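Local coordinates for protein nucleoside-diphosphate sugar epimerase (SulA family) (Corynebacterium glutamicum, PDB 3OH8) that probably acts as an NAD(P)-dependent nucleotide-sugar epimerase through a Rossmann-type domain, with a substrate that remains to be established, at residues 43-48 with 62-67; 74-79 with 91-96. One frame throughout, in Å; residues are numbered along the deposited sequence.

Contact 1 of 2, residues 43-48 with 62-67; sequences ERLADG and ARHDLS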
# COMPACT_ATOMS: atom_id res chain seq x y z
N GLU A 43 9.96 13.55 13.34
CA GLU A 43 11.26 12.91 13.51
C GLU A 43 11.23 11.77 14.54
O GLU A 43 11.85 10.72 14.33
CB GLU A 43 12.28 13.97 13.93
CG GLU A 43 13.69 13.47 14.18
CD GLU A 43 14.62 14.59 14.61
OE1 GLU A 43 14.67 15.63 13.91
OE2 GLU A 43 15.31 14.43 15.65
N ARG A 44 10.51 11.98 15.63
CA ARG A 44 10.52 11.03 16.74
C ARG A 44 9.15 10.87 17.36
O ARG A 44 8.33 11.77 17.30
CB ARG A 44 11.49 11.50 17.82
CG ARG A 44 12.94 11.42 17.42
CD ARG A 44 13.70 12.62 17.94
NE ARG A 44 13.36 12.94 19.33
CZ ARG A 44 13.26 14.18 19.80
NH1 ARG A 44 13.46 15.22 18.99
NH2 ARG A 44 12.95 14.39 21.07
N LEU A 45 8.92 9.72 18.00
CA LEU A 45 7.63 9.45 18.61
C LEU A 45 7.40 10.26 19.89
O LEU A 45 6.25 10.52 20.26
CB LEU A 45 7.48 7.95 18.90
CG LEU A 45 7.54 7.03 17.67
CD1 LEU A 45 7.33 5.57 18.05
CD2 LEU A 45 6.53 7.48 16.61
N ALA A 46 8.48 10.67 20.55
CA ALA A 46 8.34 11.32 21.87
C ALA A 46 7.64 12.66 21.76
O ALA A 46 6.70 12.96 22.51
CB ALA A 46 9.71 11.50 22.52
N ASP A 47 8.10 13.46 20.80
CA ASP A 47 7.59 14.81 20.59
C ASP A 47 7.60 15.07 19.09
O ASP A 47 7.77 14.15 18.30
CB ASP A 47 8.46 15.84 21.32
CG ASP A 47 9.94 15.72 20.97
OD1 ASP A 47 10.27 15.09 19.94
OD2 ASP A 47 10.78 16.26 21.72
N GLY A 48 7.43 16.32 18.70
CA GLY A 48 7.48 16.64 17.28
C GLY A 48 6.12 16.52 16.63
O GLY A 48 5.29 15.73 17.06
N ALA A 62 -1.01 17.41 14.05
CA ALA A 62 -0.92 16.46 15.15
C ALA A 62 0.42 16.63 15.84
O ALA A 62 1.41 16.99 15.21
CB ALA A 62 -1.10 15.04 14.65
N ARG A 63 0.45 16.35 17.14
CA ARG A 63 1.65 16.57 17.93
C ARG A 63 1.87 15.37 18.85
O ARG A 63 0.92 14.87 19.45
CB ARG A 63 1.44 17.84 18.77
CG ARG A 63 2.69 18.62 19.13
CD ARG A 63 2.31 19.92 19.84
NE ARG A 63 3.28 20.31 20.86
CZ ARG A 63 3.23 19.91 22.13
NH1 ARG A 63 2.26 19.10 22.55
NH2 ARG A 63 4.16 20.32 22.98
N HIS A 64 3.10 14.89 18.97
CA HIS A 64 3.40 13.84 19.93
C HIS A 64 3.59 14.47 21.31
O HIS A 64 4.21 15.51 21.44
CB HIS A 64 4.64 13.05 19.54
CG HIS A 64 4.44 12.13 18.37
ND1 HIS A 64 5.40 11.95 17.39
CD2 HIS A 64 3.40 11.32 18.03
CE1 HIS A 64 4.95 11.08 16.50
NE2 HIS A 64 3.75 10.69 16.86
N ASP A 65 3.04 13.82 22.33
CA ASP A 65 3.02 14.37 23.68
C ASP A 65 4.12 13.74 24.53
O ASP A 65 4.11 12.53 24.80
CB ASP A 65 1.65 14.13 24.31
CG ASP A 65 1.53 14.74 25.70
OD1 ASP A 65 2.53 15.31 26.19
OD2 ASP A 65 0.44 14.64 26.29
N LEU A 66 5.08 14.56 24.95
CA LEU A 66 6.21 14.07 25.73
C LEU A 66 5.73 13.37 26.99
O LEU A 66 6.28 12.36 27.40
CB LEU A 66 7.15 15.21 26.10
CG LEU A 66 8.64 14.89 26.29
CD1 LEU A 66 9.24 15.78 27.36
CD2 LEU A 66 8.86 13.43 26.65
N SER A 67 4.68 13.91 27.60
CA SER A 67 4.17 13.35 28.85
C SER A 67 3.56 11.97 28.63
O SER A 67 3.37 11.22 29.59
CB SER A 67 3.14 14.30 29.48
OG SER A 67 1.90 14.23 28.80
O HOH W 1 4.54 10.43 22.74
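R44 hands its carbonyl oxygen to the imidazole of H64, the side chain on which the loop 43-48 rests. ND1 of H64 donates to R44 O at 2.9 Å, with the acceptor tilted 26° out of the ring plane and the bond bent to 135°. The guanidinium of R44 serves its own loop: NH2 forms a salt bridge with OD2 of D47 at 2.9 Å. At L45 the chain passes over one face of the imidazole, its O lying 3.1 Å from H64 CG, a contact with the ring and not a hydrogen bond. The L45 side chain points away from 62-67 and touches W17 and H20 of helix 13-21, although its CD2 stays 3.9 Å from H64 CE1. A water sits 3.0 Å from L45 O and equally close to D65 O, placed to bridge the loop and the residue that follows strand 59-64.

In fold terms the loop connects strand 37-38 to strand 49-53, which pairs antiparallel with 59-64 in the N-terminal sheet, so H64 ties the entry of this hairpin to the end of its second strand. A46 O receives a CA-H...O contact from L66. D47 O then approaches ND1 in the plane of the ring and takes a second, weak hydrogen bond at 3.4 Å, which leaves ND1 gripped by two backbone oxygens. A chi1 of -73° sets H64 CG beside the backbone N, and the CB bond points toward the loop. G48 O ends the series by accepting a nearly straight bond from H64 N at 3.0 Å.

Contact 2 of 2, residues 74-79 with 91-96; sequences RFTDVC and RHVHNF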
# COMPACT_ATOMS: atom_id res chain seq x y z
N ARG A 74 5.31 3.28 24.89
CA ARG A 74 4.18 4.17 24.70
C ARG A 74 4.54 5.44 23.95
O ARG A 74 5.59 6.03 24.19
CB ARG A 74 3.56 4.54 26.04
CG ARG A 74 2.33 5.43 25.92
CD ARG A 74 1.72 5.71 27.30
NE ARG A 74 1.10 4.53 27.88
CZ ARG A 74 0.42 4.54 29.02
NH1 ARG A 74 0.27 5.67 29.69
NH2 ARG A 74 -0.11 3.42 29.49
N PHE A 75 3.67 5.85 23.03
CA PHE A 75 3.71 7.22 22.52
C PHE A 75 2.29 7.73 22.37
O PHE A 75 1.35 6.94 22.36
CB PHE A 75 4.55 7.36 21.23
CG PHE A 75 3.91 6.76 20.01
CD1 PHE A 75 4.17 5.44 19.65
CD2 PHE A 75 3.09 7.52 19.19
CE1 PHE A 75 3.59 4.89 18.50
CE2 PHE A 75 2.51 6.98 18.04
CZ PHE A 75 2.76 5.66 17.70
N THR A 76 2.11 9.04 22.31
CA THR A 76 0.76 9.61 22.35
C THR A 76 0.61 10.71 21.29
O THR A 76 1.48 11.57 21.17
CB THR A 76 0.45 10.19 23.76
OG1 THR A 76 0.50 9.15 24.74
CG2 THR A 76 -0.93 10.82 23.79
N ASP A 77 -0.48 10.66 20.53
CA ASP A 77 -0.77 11.72 19.54
C ASP A 77 -1.81 12.66 20.12
O ASP A 77 -2.80 12.21 20.68
CB ASP A 77 -1.35 11.15 18.23
CG ASP A 77 -0.49 10.08 17.61
OD1 ASP A 77 0.74 10.23 17.56
OD2 ASP A 77 -1.07 9.07 17.15
N VAL A 78 -1.63 13.97 19.95
CA VAL A 78 -2.62 14.92 20.45
C VAL A 78 -2.90 16.04 19.45
O VAL A 78 -2.02 16.45 18.71
CB VAL A 78 -2.20 15.54 21.81
CG1 VAL A 78 -1.96 14.44 22.84
CG2 VAL A 78 -0.98 16.42 21.67
N CYS A 79 -4.15 16.50 19.42
CA CYS A 79 -4.49 17.70 18.65
C CYS A 79 -5.11 18.79 19.52
O CYS A 79 -6.05 18.54 20.27
CB CYS A 79 -5.46 17.37 17.52
SG CYS A 79 -5.86 18.86 16.57
N ARG A 91 -6.98 12.67 21.45
CA ARG A 91 -5.82 12.18 22.18
C ARG A 91 -5.69 10.66 22.02
O ARG A 91 -6.53 9.90 22.48
CB ARG A 91 -5.92 12.57 23.66
CG ARG A 91 -4.59 12.63 24.39
CD ARG A 91 -4.71 13.42 25.70
NE ARG A 91 -3.44 13.52 26.40
CZ ARG A 91 -3.01 12.62 27.28
NH1 ARG A 91 -3.76 11.56 27.58
NH2 ARG A 91 -1.83 12.77 27.87
N HIS A 92 -4.62 10.23 21.36
CA HIS A 92 -4.46 8.83 20.97
C HIS A 92 -3.24 8.24 21.66
O HIS A 92 -2.10 8.58 21.33
CB HIS A 92 -4.33 8.74 19.44
CG HIS A 92 -4.26 7.34 18.91
ND1 HIS A 92 -4.12 6.24 19.71
CD2 HIS A 92 -4.33 6.88 17.63
CE1 HIS A 92 -4.09 5.14 18.95
NE2 HIS A 92 -4.22 5.51 17.70
N VAL A 93 -3.47 7.37 22.64
CA VAL A 93 -2.37 6.69 23.32
C VAL A 93 -2.11 5.33 22.67
O VAL A 93 -3.03 4.53 22.47
CB VAL A 93 -2.67 6.48 24.83
CG1 VAL A 93 -1.52 5.73 25.49
CG2 VAL A 93 -2.91 7.82 25.52
N HIS A 94 -0.84 5.07 22.33
CA HIS A 94 -0.42 3.81 21.72
C HIS A 94 0.45 3.09 22.74
O HIS A 94 1.56 3.53 23.03
CB HIS A 94 0.44 4.04 20.47
CG HIS A 94 -0.14 4.98 19.47
ND1 HIS A 94 -0.58 4.58 18.22
CD2 HIS A 94 -0.32 6.33 19.51
CE1 HIS A 94 -1.01 5.63 17.54
NE2 HIS A 94 -0.86 6.70 18.30
N ASN A 95 -0.05 1.98 23.28
CA ASN A 95 0.65 1.24 24.33
C ASN A 95 1.11 -0.13 23.84
O ASN A 95 0.36 -0.85 23.18
CB ASN A 95 -0.27 1.06 25.54
CG ASN A 95 0.49 0.69 26.80
OD1 ASN A 95 0.49 -0.47 27.22
ND2 ASN A 95 1.12 1.67 27.41
N PHE A 96 2.35 -0.49 24.16
CA PHE A 96 2.95 -1.74 23.70
C PHE A 96 3.44 -2.57 24.89
O PHE A 96 4.33 -2.13 25.61
CB PHE A 96 4.17 -1.44 22.83
CG PHE A 96 3.87 -0.60 21.61
CD1 PHE A 96 3.68 0.77 21.72
CD2 PHE A 96 3.82 -1.18 20.35
CE1 PHE A 96 3.44 1.56 20.59
CE2 PHE A 96 3.57 -0.41 19.22
CZ PHE A 96 3.37 0.96 19.34
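F75 and H94 form an offset stack, their centroids 4.0 Å apart and their planes at 15°. F75 puts CG between its backbone N and carbonyl carbon (chi1 72°), and its ring lies against one face of the imidazole, CE2 of F75 being 3.3 Å from H94 CD2. The opposite face of H94 is covered by the H92 ring, which sandwiches the imidazole. F96 adds an apolar contact, its CE1 lying 3.9 Å from F75 CE1.

A short side-chain hydrogen bond runs from H94 NE2 to D77 OD2, 2.6 Å long and 157° at the hydrogen. D77 OD2 lies near the imidazole plane, but the carboxylate is turned steeply to it, and NE2 meets OD2 from above the carboxylate plane. So close an acidic partner would be expected to stabilise a protonated H94.

The backbones of strands 74-78 and 91-96 run antiparallel, as neighbours in a seven-stranded sheet whose topology, followed by the long helix 119-139, is consistent with the helix-grip fold. F75 with H94 and D77 with H92 are the hydrogen-bonded pairs; H94 N reaches F75 O at 2.9 Å, and D77 N and H92 O meet at 2.8 Å.

On the face bearing R74, T76 and V78, R74 lays its side chain across V93, whose CG1 sits over one face of the guanidinium and 3.7 Å from R74 CD. V78 and R91 lie side by side, V78 CG1 touching R91 CG at 3.5 Å. R74 NH1 makes a salt bridge to E492 of helix 488-511, and T76 OG1 is hydrogen-bonded to G68 O.

In the fold
The two contacts follow each other along the chain, contact 1 closing before contact 2 opens, and their centres are about 9 Å apart. Both belong to the N-terminal antiparallel sheet, in which strands 59-64, 74-78 and 91-99 are consecutive neighbours, well away from the centre of the chain. Strand 74-78 joins them: probable backbone hydrogen bonds link R63 O to V78 N and D65 N to T76 O. Side chains continue the connection, since H64 of contact 1 packs against D77 and F75, and L45 also leans on F75. L45 of contact 1 and F96 of contact 2 both reach helix 13-21, while helix 488-511 packs on the R74 and V93 side of the sheet.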